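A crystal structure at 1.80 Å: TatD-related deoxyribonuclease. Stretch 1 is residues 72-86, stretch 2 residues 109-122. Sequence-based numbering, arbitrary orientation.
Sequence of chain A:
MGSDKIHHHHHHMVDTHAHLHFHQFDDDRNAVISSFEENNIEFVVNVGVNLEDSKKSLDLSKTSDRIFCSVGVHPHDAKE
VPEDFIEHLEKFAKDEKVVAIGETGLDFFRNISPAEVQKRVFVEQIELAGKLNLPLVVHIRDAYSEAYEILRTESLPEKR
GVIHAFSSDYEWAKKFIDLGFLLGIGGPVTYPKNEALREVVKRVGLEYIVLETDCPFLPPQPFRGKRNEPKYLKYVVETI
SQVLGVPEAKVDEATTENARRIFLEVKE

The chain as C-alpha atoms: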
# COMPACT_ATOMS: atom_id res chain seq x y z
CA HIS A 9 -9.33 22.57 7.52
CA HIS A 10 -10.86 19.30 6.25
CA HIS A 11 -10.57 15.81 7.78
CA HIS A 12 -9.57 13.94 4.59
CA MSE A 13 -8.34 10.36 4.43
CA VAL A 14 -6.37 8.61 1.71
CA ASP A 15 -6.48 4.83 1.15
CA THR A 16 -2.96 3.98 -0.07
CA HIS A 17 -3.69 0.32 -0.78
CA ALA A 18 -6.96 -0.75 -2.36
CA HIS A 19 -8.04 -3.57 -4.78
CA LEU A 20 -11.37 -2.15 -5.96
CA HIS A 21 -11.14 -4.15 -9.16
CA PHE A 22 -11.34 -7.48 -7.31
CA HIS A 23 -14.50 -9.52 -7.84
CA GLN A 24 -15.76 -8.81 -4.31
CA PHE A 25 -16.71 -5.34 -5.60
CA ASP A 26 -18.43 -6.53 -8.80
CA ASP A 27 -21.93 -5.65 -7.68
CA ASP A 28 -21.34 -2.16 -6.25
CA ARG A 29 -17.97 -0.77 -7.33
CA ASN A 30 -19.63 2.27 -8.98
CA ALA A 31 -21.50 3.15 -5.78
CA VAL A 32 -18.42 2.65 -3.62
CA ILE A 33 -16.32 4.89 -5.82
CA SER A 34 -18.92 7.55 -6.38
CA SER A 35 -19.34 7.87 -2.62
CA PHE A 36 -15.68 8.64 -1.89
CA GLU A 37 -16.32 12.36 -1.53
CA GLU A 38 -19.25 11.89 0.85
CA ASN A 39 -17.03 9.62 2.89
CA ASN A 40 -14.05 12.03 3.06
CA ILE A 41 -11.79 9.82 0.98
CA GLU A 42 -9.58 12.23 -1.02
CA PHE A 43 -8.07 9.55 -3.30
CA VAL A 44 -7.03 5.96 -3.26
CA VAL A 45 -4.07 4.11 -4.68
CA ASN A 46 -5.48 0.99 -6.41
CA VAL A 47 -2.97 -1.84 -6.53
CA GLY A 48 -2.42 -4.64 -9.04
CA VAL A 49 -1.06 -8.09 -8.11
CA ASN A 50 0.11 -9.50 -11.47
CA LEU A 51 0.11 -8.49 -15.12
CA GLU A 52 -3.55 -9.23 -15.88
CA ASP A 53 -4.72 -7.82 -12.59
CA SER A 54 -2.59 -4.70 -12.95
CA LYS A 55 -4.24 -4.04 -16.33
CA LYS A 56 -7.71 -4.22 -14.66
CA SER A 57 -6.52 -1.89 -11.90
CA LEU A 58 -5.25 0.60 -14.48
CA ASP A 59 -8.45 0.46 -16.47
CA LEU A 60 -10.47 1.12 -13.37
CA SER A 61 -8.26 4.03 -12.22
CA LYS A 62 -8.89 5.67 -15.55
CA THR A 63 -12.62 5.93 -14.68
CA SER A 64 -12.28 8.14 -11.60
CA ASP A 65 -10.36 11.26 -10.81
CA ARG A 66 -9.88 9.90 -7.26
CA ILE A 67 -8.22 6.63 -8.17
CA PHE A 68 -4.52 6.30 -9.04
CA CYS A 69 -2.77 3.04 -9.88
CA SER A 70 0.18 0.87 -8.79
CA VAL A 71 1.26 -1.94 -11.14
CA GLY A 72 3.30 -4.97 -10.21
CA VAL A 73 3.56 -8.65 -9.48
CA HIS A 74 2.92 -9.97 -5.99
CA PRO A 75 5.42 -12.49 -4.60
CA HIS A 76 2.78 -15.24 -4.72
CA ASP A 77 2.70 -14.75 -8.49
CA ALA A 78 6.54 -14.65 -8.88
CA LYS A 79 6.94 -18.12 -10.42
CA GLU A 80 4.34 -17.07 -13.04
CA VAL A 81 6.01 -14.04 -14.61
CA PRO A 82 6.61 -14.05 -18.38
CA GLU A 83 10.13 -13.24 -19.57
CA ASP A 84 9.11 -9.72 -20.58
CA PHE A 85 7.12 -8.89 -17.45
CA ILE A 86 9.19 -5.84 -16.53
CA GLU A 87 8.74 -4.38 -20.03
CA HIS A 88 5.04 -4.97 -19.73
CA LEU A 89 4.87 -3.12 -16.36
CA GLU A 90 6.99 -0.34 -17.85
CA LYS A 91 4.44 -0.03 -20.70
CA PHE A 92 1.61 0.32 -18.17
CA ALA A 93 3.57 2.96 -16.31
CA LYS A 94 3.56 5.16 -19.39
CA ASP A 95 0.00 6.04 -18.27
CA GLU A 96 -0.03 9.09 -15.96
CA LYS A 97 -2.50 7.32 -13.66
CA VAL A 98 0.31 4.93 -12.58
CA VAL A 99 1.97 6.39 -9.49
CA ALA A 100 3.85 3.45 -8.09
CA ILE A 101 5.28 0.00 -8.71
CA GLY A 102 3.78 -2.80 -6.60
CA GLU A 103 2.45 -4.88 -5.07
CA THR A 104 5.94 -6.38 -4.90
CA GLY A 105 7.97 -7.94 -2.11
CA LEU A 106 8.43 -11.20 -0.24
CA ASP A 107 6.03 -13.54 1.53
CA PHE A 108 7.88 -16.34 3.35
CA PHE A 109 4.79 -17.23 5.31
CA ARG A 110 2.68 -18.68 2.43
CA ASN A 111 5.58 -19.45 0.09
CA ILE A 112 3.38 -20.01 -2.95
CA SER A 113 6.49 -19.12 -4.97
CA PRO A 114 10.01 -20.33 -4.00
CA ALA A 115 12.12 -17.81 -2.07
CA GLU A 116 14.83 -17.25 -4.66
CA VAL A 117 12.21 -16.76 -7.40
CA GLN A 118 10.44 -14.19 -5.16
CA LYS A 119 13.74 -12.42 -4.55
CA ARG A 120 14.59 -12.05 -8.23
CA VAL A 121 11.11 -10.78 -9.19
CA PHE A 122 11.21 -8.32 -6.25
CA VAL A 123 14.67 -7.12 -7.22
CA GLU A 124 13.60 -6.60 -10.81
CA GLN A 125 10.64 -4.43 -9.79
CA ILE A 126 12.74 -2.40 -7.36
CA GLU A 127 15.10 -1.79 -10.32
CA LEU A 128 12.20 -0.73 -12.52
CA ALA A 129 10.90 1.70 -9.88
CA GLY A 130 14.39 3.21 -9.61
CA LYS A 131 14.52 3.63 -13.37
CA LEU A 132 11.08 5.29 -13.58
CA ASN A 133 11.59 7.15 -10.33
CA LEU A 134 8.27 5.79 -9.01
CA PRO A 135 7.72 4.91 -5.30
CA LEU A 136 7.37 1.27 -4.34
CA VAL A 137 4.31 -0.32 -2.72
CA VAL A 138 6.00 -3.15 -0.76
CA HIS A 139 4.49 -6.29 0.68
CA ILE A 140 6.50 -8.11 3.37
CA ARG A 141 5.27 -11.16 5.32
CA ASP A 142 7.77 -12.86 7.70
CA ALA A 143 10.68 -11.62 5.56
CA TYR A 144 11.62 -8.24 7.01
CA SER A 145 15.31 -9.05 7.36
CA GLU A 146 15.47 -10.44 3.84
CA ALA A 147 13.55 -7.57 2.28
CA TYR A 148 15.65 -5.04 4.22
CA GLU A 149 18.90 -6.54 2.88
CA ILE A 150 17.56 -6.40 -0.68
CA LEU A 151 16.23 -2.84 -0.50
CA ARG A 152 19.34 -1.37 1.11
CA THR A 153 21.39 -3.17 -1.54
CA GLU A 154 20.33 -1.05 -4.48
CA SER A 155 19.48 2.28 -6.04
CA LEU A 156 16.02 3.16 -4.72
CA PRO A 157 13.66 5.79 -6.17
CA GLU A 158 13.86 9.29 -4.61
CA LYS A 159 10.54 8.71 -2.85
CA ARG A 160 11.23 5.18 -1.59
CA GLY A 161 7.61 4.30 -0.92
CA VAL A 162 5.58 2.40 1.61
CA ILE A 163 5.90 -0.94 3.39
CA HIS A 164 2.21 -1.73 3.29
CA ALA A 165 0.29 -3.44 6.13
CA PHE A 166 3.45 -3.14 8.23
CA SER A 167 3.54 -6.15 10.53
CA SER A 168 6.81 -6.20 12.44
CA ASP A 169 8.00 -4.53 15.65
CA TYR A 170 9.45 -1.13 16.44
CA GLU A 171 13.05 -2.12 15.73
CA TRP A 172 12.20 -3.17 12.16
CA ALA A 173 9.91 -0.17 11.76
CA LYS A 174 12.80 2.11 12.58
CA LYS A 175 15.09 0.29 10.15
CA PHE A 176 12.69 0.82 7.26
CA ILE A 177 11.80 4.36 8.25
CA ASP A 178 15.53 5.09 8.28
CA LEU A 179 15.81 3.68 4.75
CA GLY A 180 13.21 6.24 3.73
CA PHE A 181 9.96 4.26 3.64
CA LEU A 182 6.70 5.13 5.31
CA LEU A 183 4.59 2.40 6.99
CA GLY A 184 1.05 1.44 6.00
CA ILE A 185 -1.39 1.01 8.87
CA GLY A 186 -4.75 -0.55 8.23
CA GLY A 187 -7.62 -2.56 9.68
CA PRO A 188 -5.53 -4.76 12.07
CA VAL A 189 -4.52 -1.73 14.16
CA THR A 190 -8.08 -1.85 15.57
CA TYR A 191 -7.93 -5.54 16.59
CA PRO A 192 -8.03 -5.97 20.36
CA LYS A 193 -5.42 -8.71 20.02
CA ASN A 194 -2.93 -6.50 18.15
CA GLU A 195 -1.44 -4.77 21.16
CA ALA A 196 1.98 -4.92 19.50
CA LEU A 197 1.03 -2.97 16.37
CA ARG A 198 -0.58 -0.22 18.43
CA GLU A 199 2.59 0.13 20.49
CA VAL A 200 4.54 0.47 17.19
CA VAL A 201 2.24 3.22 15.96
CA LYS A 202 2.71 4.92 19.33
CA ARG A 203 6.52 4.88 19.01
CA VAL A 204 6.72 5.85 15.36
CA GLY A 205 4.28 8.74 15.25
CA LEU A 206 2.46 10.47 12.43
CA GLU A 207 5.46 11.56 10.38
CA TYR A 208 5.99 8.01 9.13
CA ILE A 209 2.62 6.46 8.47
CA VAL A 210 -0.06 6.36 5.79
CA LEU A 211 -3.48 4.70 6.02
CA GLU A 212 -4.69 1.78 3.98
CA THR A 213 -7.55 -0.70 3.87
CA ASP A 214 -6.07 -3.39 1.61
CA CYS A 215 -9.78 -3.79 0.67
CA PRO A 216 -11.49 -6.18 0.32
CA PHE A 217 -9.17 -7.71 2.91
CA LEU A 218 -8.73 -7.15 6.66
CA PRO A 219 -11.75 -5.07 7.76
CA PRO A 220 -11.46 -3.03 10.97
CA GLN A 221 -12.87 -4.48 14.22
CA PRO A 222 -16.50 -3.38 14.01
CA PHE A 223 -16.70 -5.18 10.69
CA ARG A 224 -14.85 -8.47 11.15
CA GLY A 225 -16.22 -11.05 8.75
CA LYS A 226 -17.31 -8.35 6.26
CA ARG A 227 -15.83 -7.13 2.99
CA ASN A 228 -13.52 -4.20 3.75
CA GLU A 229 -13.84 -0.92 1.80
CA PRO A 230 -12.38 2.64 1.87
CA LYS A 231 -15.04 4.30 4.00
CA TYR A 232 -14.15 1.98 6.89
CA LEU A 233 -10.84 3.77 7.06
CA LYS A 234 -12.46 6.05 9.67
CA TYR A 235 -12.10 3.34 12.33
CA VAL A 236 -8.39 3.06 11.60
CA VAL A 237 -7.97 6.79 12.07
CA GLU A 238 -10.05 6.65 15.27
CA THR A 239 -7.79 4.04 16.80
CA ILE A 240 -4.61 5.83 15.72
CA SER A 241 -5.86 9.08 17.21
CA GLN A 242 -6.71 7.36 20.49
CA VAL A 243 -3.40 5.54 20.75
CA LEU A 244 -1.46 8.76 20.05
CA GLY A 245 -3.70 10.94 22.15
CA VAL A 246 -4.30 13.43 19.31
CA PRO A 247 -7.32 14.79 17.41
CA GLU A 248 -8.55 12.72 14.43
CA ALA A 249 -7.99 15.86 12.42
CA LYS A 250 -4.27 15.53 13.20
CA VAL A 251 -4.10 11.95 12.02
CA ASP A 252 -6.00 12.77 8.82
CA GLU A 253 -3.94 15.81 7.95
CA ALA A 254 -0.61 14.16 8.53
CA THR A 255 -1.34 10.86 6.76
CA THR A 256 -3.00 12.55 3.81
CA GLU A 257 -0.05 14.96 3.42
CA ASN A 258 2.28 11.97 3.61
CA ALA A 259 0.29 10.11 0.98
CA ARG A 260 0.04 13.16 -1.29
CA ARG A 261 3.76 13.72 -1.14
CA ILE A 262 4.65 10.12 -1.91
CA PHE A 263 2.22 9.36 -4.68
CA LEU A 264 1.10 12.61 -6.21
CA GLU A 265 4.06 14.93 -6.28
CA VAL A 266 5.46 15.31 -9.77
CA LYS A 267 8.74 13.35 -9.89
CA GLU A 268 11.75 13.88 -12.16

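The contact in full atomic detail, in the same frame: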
# COMPACT_ATOMS: atom_id res chain seq x y z
N GLY A 72 2.23 -4.08 -10.65
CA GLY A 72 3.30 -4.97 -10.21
C GLY A 72 2.86 -6.42 -10.12
O GLY A 72 1.73 -6.79 -10.50
N VAL A 73 3.78 -7.23 -9.63
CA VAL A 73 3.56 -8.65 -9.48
C VAL A 73 3.89 -9.02 -8.05
O VAL A 73 5.04 -8.88 -7.59
CB VAL A 73 4.46 -9.46 -10.45
CG1 VAL A 73 4.20 -10.94 -10.28
CG2 VAL A 73 4.15 -9.05 -11.89
N HIS A 74 2.87 -9.54 -7.38
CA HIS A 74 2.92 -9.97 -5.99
C HIS A 74 3.87 -11.18 -5.86
O HIS A 74 4.01 -11.97 -6.78
CB HIS A 74 1.47 -10.33 -5.59
CG HIS A 74 1.26 -10.64 -4.14
ND1 HIS A 74 1.69 -11.80 -3.55
CD2 HIS A 74 0.58 -9.96 -3.18
CE1 HIS A 74 1.29 -11.83 -2.29
NE2 HIS A 74 0.61 -10.73 -2.04
N PRO A 75 4.51 -11.34 -4.70
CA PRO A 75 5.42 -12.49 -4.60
C PRO A 75 4.74 -13.85 -4.84
O PRO A 75 5.37 -14.79 -5.34
CB PRO A 75 6.02 -12.35 -3.18
CG PRO A 75 5.04 -11.48 -2.43
CD PRO A 75 4.58 -10.48 -3.50
N HIS A 76 3.45 -13.97 -4.51
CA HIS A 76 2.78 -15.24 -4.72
C HIS A 76 2.82 -15.58 -6.21
O HIS A 76 2.99 -16.73 -6.58
CB HIS A 76 1.31 -15.19 -4.24
CG HIS A 76 1.16 -15.11 -2.75
ND1 HIS A 76 2.07 -15.17 -1.75
CD2 HIS A 76 -0.07 -14.94 -2.14
CE1 HIS A 76 1.39 -15.03 -0.57
NE2 HIS A 76 0.10 -14.89 -0.83
N ASP A 77 2.69 -14.56 -7.05
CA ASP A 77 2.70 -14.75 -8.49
C ASP A 77 4.10 -14.72 -9.12
O ASP A 77 4.21 -14.72 -10.35
CB ASP A 77 1.83 -13.64 -9.16
CG ASP A 77 0.42 -13.43 -8.50
OD1 ASP A 77 0.32 -12.99 -7.32
OD2 ASP A 77 -0.60 -13.67 -9.18
N ALA A 78 5.17 -14.71 -8.33
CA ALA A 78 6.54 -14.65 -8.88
C ALA A 78 6.98 -15.77 -9.84
O ALA A 78 7.73 -15.51 -10.78
CB ALA A 78 7.58 -14.51 -7.73
N LYS A 79 6.56 -16.99 -9.58
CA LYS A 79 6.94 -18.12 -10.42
C LYS A 79 6.17 -18.09 -11.73
O LYS A 79 6.49 -18.87 -12.62
CB LYS A 79 6.69 -19.46 -9.71
CG LYS A 79 5.22 -19.78 -9.43
CD LYS A 79 5.10 -21.06 -8.58
CE LYS A 79 3.73 -21.21 -7.94
NZ LYS A 79 2.62 -21.22 -8.94
N GLU A 80 5.18 -17.21 -11.83
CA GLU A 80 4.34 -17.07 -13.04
C GLU A 80 4.70 -15.95 -14.02
O GLU A 80 4.11 -15.85 -15.10
CB GLU A 80 2.87 -16.86 -12.62
CG GLU A 80 2.35 -17.78 -11.53
CD GLU A 80 2.35 -19.25 -11.93
OE1 GLU A 80 2.78 -19.58 -13.07
OE2 GLU A 80 1.92 -20.08 -11.09
N VAL A 81 5.67 -15.12 -13.68
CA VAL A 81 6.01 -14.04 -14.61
C VAL A 81 6.60 -14.45 -15.95
O VAL A 81 7.46 -15.33 -16.04
CB VAL A 81 6.98 -13.00 -13.96
CG1 VAL A 81 6.35 -12.40 -12.70
CG2 VAL A 81 8.32 -13.66 -13.65
N PRO A 82 6.14 -13.79 -17.02
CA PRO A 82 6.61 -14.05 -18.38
C PRO A 82 7.99 -13.40 -18.45
O PRO A 82 8.31 -12.55 -17.62
CB PRO A 82 5.60 -13.29 -19.25
CG PRO A 82 4.41 -13.11 -18.36
CD PRO A 82 5.02 -12.85 -17.03
N GLU A 83 8.79 -13.79 -19.43
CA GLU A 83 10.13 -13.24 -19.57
C GLU A 83 10.17 -11.72 -19.74
O GLU A 83 11.12 -11.07 -19.31
CB GLU A 83 10.85 -13.91 -20.77
N ASP A 84 9.14 -11.16 -20.36
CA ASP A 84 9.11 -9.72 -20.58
C ASP A 84 8.21 -8.99 -19.60
O ASP A 84 7.74 -7.89 -19.90
CB ASP A 84 8.64 -9.44 -22.01
N PHE A 85 8.00 -9.56 -18.42
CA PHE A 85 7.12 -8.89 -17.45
C PHE A 85 7.49 -7.46 -17.03
O PHE A 85 6.61 -6.62 -16.83
CB PHE A 85 6.88 -9.81 -16.24
CG PHE A 85 7.74 -9.53 -15.04
CD1 PHE A 85 8.96 -10.16 -14.88
CD2 PHE A 85 7.28 -8.67 -14.04
CE1 PHE A 85 9.74 -9.96 -13.74
CE2 PHE A 85 8.04 -8.45 -12.90
CZ PHE A 85 9.27 -9.10 -12.74
N ILE A 86 8.78 -7.18 -16.93
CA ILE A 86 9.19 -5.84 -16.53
C ILE A 86 8.86 -4.84 -17.65
O ILE A 86 8.46 -3.70 -17.38
CB ILE A 86 10.69 -5.80 -16.20
CG1 ILE A 86 10.95 -6.49 -14.87
CG2 ILE A 86 11.18 -4.34 -16.13
CD1 ILE A 86 10.28 -5.82 -13.70
N PHE A 109 5.73 -16.59 4.43
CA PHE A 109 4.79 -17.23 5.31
C PHE A 109 4.03 -18.25 4.46
O PHE A 109 3.98 -19.41 4.82
CB PHE A 109 3.80 -16.23 5.93
CG PHE A 109 2.72 -16.88 6.74
CD1 PHE A 109 3.02 -17.46 7.98
CD2 PHE A 109 1.43 -16.97 6.26
CE1 PHE A 109 2.03 -18.13 8.71
CE2 PHE A 109 0.44 -17.63 6.98
CZ PHE A 109 0.74 -18.21 8.21
N ARG A 110 3.45 -17.80 3.34
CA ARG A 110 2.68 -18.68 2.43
C ARG A 110 3.57 -19.45 1.47
O ARG A 110 3.28 -20.61 1.13
CB ARG A 110 1.67 -17.88 1.58
CG ARG A 110 0.38 -17.42 2.27
CD ARG A 110 -0.53 -18.56 2.78
NE ARG A 110 -1.14 -19.40 1.75
CZ ARG A 110 -1.93 -18.97 0.77
NH1 ARG A 110 -2.22 -17.69 0.66
NH2 ARG A 110 -2.45 -19.83 -0.08
N ASN A 111 4.64 -18.82 1.02
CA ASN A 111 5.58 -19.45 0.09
C ASN A 111 4.95 -20.18 -1.10
O ASN A 111 5.26 -21.34 -1.40
CB ASN A 111 6.50 -20.39 0.85
CG ASN A 111 7.63 -19.66 1.54
OD1 ASN A 111 7.59 -19.62 2.86
ND2 ASN A 111 8.53 -19.12 0.89
N ILE A 112 4.06 -19.48 -1.78
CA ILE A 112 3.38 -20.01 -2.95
C ILE A 112 4.45 -20.09 -4.03
O ILE A 112 4.41 -20.95 -4.90
CB ILE A 112 2.24 -19.07 -3.39
CG1 ILE A 112 1.15 -19.02 -2.32
CG2 ILE A 112 1.70 -19.51 -4.72
CD1 ILE A 112 0.54 -20.37 -2.00
N SER A 113 5.40 -19.15 -4.00
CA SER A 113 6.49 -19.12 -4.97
C SER A 113 7.74 -19.34 -4.12
O SER A 113 7.80 -18.90 -2.96
CB SER A 113 6.58 -17.77 -5.70
OG SER A 113 5.57 -17.65 -6.69
N PRO A 114 8.74 -20.04 -4.68
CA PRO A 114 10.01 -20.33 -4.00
C PRO A 114 10.70 -19.01 -3.65
O PRO A 114 10.59 -18.02 -4.38
CB PRO A 114 10.80 -21.12 -5.06
CG PRO A 114 9.68 -21.81 -5.84
CD PRO A 114 8.70 -20.68 -6.00
N ALA A 115 11.41 -19.00 -2.53
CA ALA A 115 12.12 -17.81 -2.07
C ALA A 115 13.05 -17.15 -3.07
O ALA A 115 12.97 -15.94 -3.27
CB ALA A 115 12.90 -18.11 -0.79
N GLU A 116 13.94 -17.91 -3.71
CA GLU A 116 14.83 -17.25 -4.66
C GLU A 116 14.13 -16.64 -5.88
O GLU A 116 14.60 -15.64 -6.45
CB GLU A 116 15.95 -18.22 -5.09
CG GLU A 116 16.92 -18.55 -3.95
CD GLU A 116 17.51 -17.29 -3.30
OE1 GLU A 116 17.99 -16.40 -4.05
OE2 GLU A 116 17.51 -17.21 -2.04
N VAL A 117 13.01 -17.23 -6.27
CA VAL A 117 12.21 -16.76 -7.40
C VAL A 117 11.56 -15.45 -6.92
O VAL A 117 11.47 -14.48 -7.66
CB VAL A 117 11.15 -17.85 -7.77
CG1 VAL A 117 10.12 -17.30 -8.73
CG2 VAL A 117 11.88 -19.09 -8.41
N GLN A 118 11.07 -15.42 -5.69
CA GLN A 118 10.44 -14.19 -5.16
C GLN A 118 11.48 -13.07 -5.14
O GLN A 118 11.22 -11.93 -5.54
CB GLN A 118 9.96 -14.40 -3.72
CG GLN A 118 8.72 -15.27 -3.60
CD GLN A 118 8.22 -15.28 -2.19
OE1 GLN A 118 8.22 -14.24 -1.52
NE2 GLN A 118 7.78 -16.45 -1.72
N LYS A 119 12.66 -13.40 -4.62
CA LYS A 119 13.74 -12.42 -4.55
C LYS A 119 14.10 -11.83 -5.90
O LYS A 119 14.23 -10.62 -6.00
CB LYS A 119 14.99 -13.05 -3.94
CG LYS A 119 14.92 -13.24 -2.46
CD LYS A 119 16.19 -13.95 -2.01
CE LYS A 119 16.33 -14.02 -0.51
NZ LYS A 119 17.67 -14.64 -0.20
N ARG A 120 14.23 -12.64 -6.95
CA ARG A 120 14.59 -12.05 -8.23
C ARG A 120 13.51 -11.14 -8.81
O ARG A 120 13.82 -10.08 -9.37
CB ARG A 120 14.99 -13.12 -9.26
CG ARG A 120 13.85 -13.87 -9.91
CD ARG A 120 14.20 -14.31 -11.34
NE ARG A 120 13.17 -13.83 -12.26
CZ ARG A 120 13.40 -13.23 -13.43
NH1 ARG A 120 14.65 -13.03 -13.85
NH2 ARG A 120 12.38 -12.78 -14.14
N VAL A 121 12.25 -11.55 -8.68
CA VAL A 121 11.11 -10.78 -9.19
C VAL A 121 10.98 -9.45 -8.42
O VAL A 121 10.62 -8.42 -9.00
CB VAL A 121 9.81 -11.62 -9.07
CG1 VAL A 121 8.56 -10.77 -9.31
CG2 VAL A 121 9.87 -12.79 -10.09
N PHE A 122 11.27 -9.50 -7.13
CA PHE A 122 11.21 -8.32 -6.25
C PHE A 122 12.34 -7.38 -6.67
O PHE A 122 12.14 -6.18 -6.88
CB PHE A 122 11.38 -8.76 -4.80
CG PHE A 122 11.40 -7.63 -3.79
CD1 PHE A 122 10.63 -6.48 -3.97
CD2 PHE A 122 12.10 -7.77 -2.60
CE1 PHE A 122 10.54 -5.51 -2.97
CE2 PHE A 122 12.02 -6.80 -1.57
CZ PHE A 122 11.24 -5.67 -1.76
O HOH W 1 4.62 -16.71 -1.75
O HOH W 2 11.77 -12.53 -16.63

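What do Arg110 and Ile112 find at the start of stretch 2? Both point their CA-to-CB bonds toward stretch 1, where His76 lies. Arg110 CB approaches His76 CE1 at 3.6 Å, while Ile112 CG1 sits over one face of the imidazole, 4.1 Å from the ring centroid, a CH-pi contact that suits a branched aliphatic chain against a flat ring. A ring nitrogen is used too: water 1 hydrogen-bonds to His76 ND1 (3.0 Å) and accepts from Ile112 N (2.8 Å), joining the two stretches through solvent.

How does one small side chain tie the two backbones together? Ser113 OG donates to His76 O at 2.7 Å and accepts from Lys79 N at 3.1 Å. A hydroxyl can do both at once, and the short serine, with chi1 in the m rotamer, places it between His76 O and Lys79 N. Lys79 spreads its aliphatic portion nearby, its CE 3.1 Å from Ile112 O, while its NZ forms a salt bridge with Glu80 OE2 at 2.5 Å.

What does the helix offer once it begins at Ala115? Val117 and Gln118 pack on Ala78, whose methyl is small enough for a close approach: Ala78 CB lies 3.9 Å from Val117 CG1 and equally far from Gln118 CA. The Gln118 side chain also braces its own stretch, NE2 donating to Ser113 O at 2.7 Å, and its OE1 comes within 3.3 Å of Pro75 CB.

Where is the apolar centre? Exposed Arg120 borders it, with NH2 at the Phe85 ring edge, 3.9 Å from CE1. Water 2 accepts from Arg120 NH2 (2.6 Å) and donates to Glu83 O (3.1 Å). Buried Val121 gives up the largest area. Its CG2 meets Ala78 CB at 3.7 Å and Val81 CG2 at 4.0 Å; its CG1 reaches Phe85 CZ at 3.9 Å.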